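Local coordinates for protein alpha-1,3-glucanase (PDB 5ZRU) that probably hydrolyses alpha-1,3-glucan, this chain being the catalytic unit of a longer, multidomain GH87-type glucanase of Bacillus circulans, at residues 422-427 / 455-460. Residues are numbered along the deposited sequence; the frame is centred on the assembly and turned at random.
Sequences HNLIVD and DTTIIN
Asp455 lies flat against the imidazole of His422: its CB sits over the centre of the ring, 3.7 Å from the centroid, as a CH-pi contact, and its carboxylate runs nearly parallel to the ring plane, 4° apart. With CG of both His422 (chi1 -64°) and Asp455 anti to its own carbonyl carbon, the two side chains run side by side in the same direction. An alanine at His422 would probably leave Asp455 CB without its aromatic face and Tyr398, which also stacks on this ring, without its partner. One residue on, Thr456 OG1 accepts a weak hydrogen bond from Asn423 N (3.3 Å) and takes another from a water that in turn accepts from Asn423 ND2; OG1 also bonds to Ser454 O, while Asn399 N holds Asn423 OD1. Beyond this, 424-426 and 456-459 pair in parallel register, their axes 4.7 Å apart, as neighbouring rungs of the right-handed parallel beta-helix expected for a pectate-lyase-like catalytic domain. Thr457 N bonds to Asn423 O, and Thr457 O receives Ile425 N nearly along the C=O axis; Ile425 O and Ile459 O continue the ladder to Ile459 N and Asp427 N. On the face of Leu424 and Val426, Leu424 CD1 reaches Thr457 CB at 3.9 Å, and Val426 CG1 meets Ile459 CB at 4.0 Å. Ile425 and Ile458 occupy the other face. Past the strands, Asp427 and Asn460 again lie alongside, carboxylate and amide 10° apart and almost coplanar: Asn460 ND2 donates in its amide plane to the syn lone pair of Asp427 OD1 (2.9 Å). Gln52 NE2 also bonds to OD1 and Gly51 N to OD2, tying this end of the rungs to the segment carrying the calcium ligands Ser50 and Arg53.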
loop_
_atom_site.group_PDB
_atom_site.type_symbol
_atom_site.label_atom_id
_atom_site.label_comp_id
_atom_site.label_asym_id
_atom_site.label_seq_id
_atom_site.Cartn_x
_atom_site.Cartn_y
_atom_site.Cartn_z
ATOM N N HIS A 422 13.396 4.539 -8.425
ATOM C CA HIS A 422 12.387 5.183 -9.271
ATOM C C HIS A 422 11.005 5.178 -8.621
ATOM O O HIS A 422 9.982 5.044 -9.291
ATOM C CB HIS A 422 12.362 4.539 -10.660
ATOM C CG HIS A 422 13.646 4.735 -11.408
ATOM N ND1 HIS A 422 14.686 3.831 -11.354
ATOM C CD2 HIS A 422 14.085 5.768 -12.166
ATOM C CE1 HIS A 422 15.697 4.284 -12.071
ATOM N NE2 HIS A 422 15.357 5.453 -12.582
ATOM N N ASN A 423 10.967 5.373 -7.310
ATOM C CA ASN A 423 9.709 5.371 -6.585
ATOM C C ASN A 423 9.286 6.790 -6.235
ATOM O O ASN A 423 10.093 7.725 -6.208
ATOM C CB ASN A 423 9.821 4.526 -5.313
ATOM C CG ASN A 423 10.080 3.073 -5.617
ATOM O OD1 ASN A 423 9.304 2.434 -6.326
ATOM N ND2 ASN A 423 11.182 2.543 -5.088
ATOM N N LEU A 424 7.992 6.935 -5.977
ATOM C CA LEU A 424 7.398 8.174 -5.489
ATOM C C LEU A 424 6.648 7.820 -4.216
ATOM O O LEU A 424 5.755 6.965 -4.239
ATOM C CB LEU A 424 6.457 8.785 -6.542
ATOM C CG LEU A 424 5.593 10.001 -6.198
ATOM C CD1 LEU A 424 6.456 11.201 -5.812
ATOM C CD2 LEU A 424 4.681 10.347 -7.384
ATOM N N ILE A 425 7.036 8.432 -3.100
ATOM C CA ILE A 425 6.519 8.052 -1.793
ATOM C C ILE A 425 6.000 9.315 -1.129
ATOM O O ILE A 425 6.783 10.233 -0.857
ATOM C CB ILE A 425 7.594 7.373 -0.923
ATOM C CG1 ILE A 425 8.273 6.240 -1.705
ATOM C CG2 ILE A 425 6.951 6.798 0.343
ATOM C CD1 ILE A 425 9.484 5.623 -0.992
ATOM N N VAL A 426 4.689 9.364 -0.862
ATOM C CA VAL A 426 4.009 10.610 -0.507
ATOM C C VAL A 426 3.082 10.396 0.686
ATOM O O VAL A 426 2.339 9.412 0.737
ATOM C CB VAL A 426 3.203 11.159 -1.703
ATOM C CG1 VAL A 426 2.617 12.544 -1.379
ATOM C CG2 VAL A 426 4.066 11.221 -2.948
ATOM N N ASP A 427 3.120 11.334 1.642
ATOM C CA ASP A 427 2.084 11.469 2.677
ATOM C C ASP A 427 2.028 10.281 3.647
ATOM O O ASP A 427 0.953 9.770 3.957
ATOM C CB ASP A 427 0.706 11.688 2.035
ATOM C CG ASP A 427 0.567 13.050 1.395
ATOM O OD1 ASP A 427 1.295 13.972 1.810
ATOM O OD2 ASP A 427 -0.281 13.197 0.487
ATOM N N ASP A 455 16.900 7.327 -7.146
ATOM C CA ASP A 455 16.003 7.956 -8.104
ATOM C C ASP A 455 14.590 8.049 -7.548
ATOM O O ASP A 455 13.626 7.594 -8.157
ATOM C CB ASP A 455 16.044 7.198 -9.434
ATOM C CG ASP A 455 17.399 7.295 -10.098
ATOM O OD1 ASP A 455 17.676 8.351 -10.704
ATOM O OD2 ASP A 455 18.198 6.338 -9.980
ATOM N N THR A 456 14.468 8.633 -6.363
ATOM C CA THR A 456 13.213 8.523 -5.633
ATOM C C THR A 456 12.844 9.873 -5.044
ATOM O O THR A 456 13.709 10.595 -4.545
ATOM C CB THR A 456 13.316 7.449 -4.540
ATOM O OG1 THR A 456 13.371 6.153 -5.157
ATOM C CG2 THR A 456 12.117 7.496 -3.577
ATOM N N THR A 457 11.563 10.216 -5.135
ATOM C CA THR A 457 11.018 11.450 -4.585
ATOM C C THR A 457 10.143 11.117 -3.388
ATOM O O THR A 457 9.288 10.228 -3.466
ATOM C CB THR A 457 10.210 12.206 -5.639
ATOM O OG1 THR A 457 11.091 12.584 -6.698
ATOM C CG2 THR A 457 9.561 13.465 -5.047
ATOM N N ILE A 458 10.377 11.824 -2.285
ATOM C CA ILE A 458 9.703 11.607 -1.012
ATOM C C ILE A 458 9.058 12.922 -0.622
ATOM O O ILE A 458 9.719 13.967 -0.663
ATOM C CB ILE A 458 10.697 11.152 0.075
ATOM C CG1 ILE A 458 11.250 9.764 -0.245
ATOM C CG2 ILE A 458 10.050 11.238 1.455
ATOM C CD1 ILE A 458 12.525 9.410 0.546
ATOM N N ILE A 459 7.777 12.883 -0.248
ATOM C CA ILE A 459 7.011 14.106 -0.011
ATOM C C ILE A 459 6.181 13.953 1.261
ATOM O O ILE A 459 5.466 12.959 1.424
ATOM C CB ILE A 459 6.092 14.447 -1.205
ATOM C CG1 ILE A 459 6.900 14.584 -2.497
ATOM C CG2 ILE A 459 5.308 15.746 -0.942
ATOM C CD1 ILE A 459 6.036 14.855 -3.737
ATOM N N ASN A 460 6.276 14.942 2.156
ATOM C CA ASN A 460 5.404 15.034 3.332
ATOM C C ASN A 460 5.528 13.814 4.242
ATOM O O ASN A 460 4.548 13.389 4.859
ATOM C CB ASN A 460 3.934 15.216 2.933
ATOM C CG ASN A 460 3.682 16.472 2.141
ATOM O OD1 ASN A 460 4.412 17.450 2.250
ATOM N ND2 ASN A 460 2.625 16.450 1.332
HETATM O O HOH W 1 13.204 3.867 -3.386
#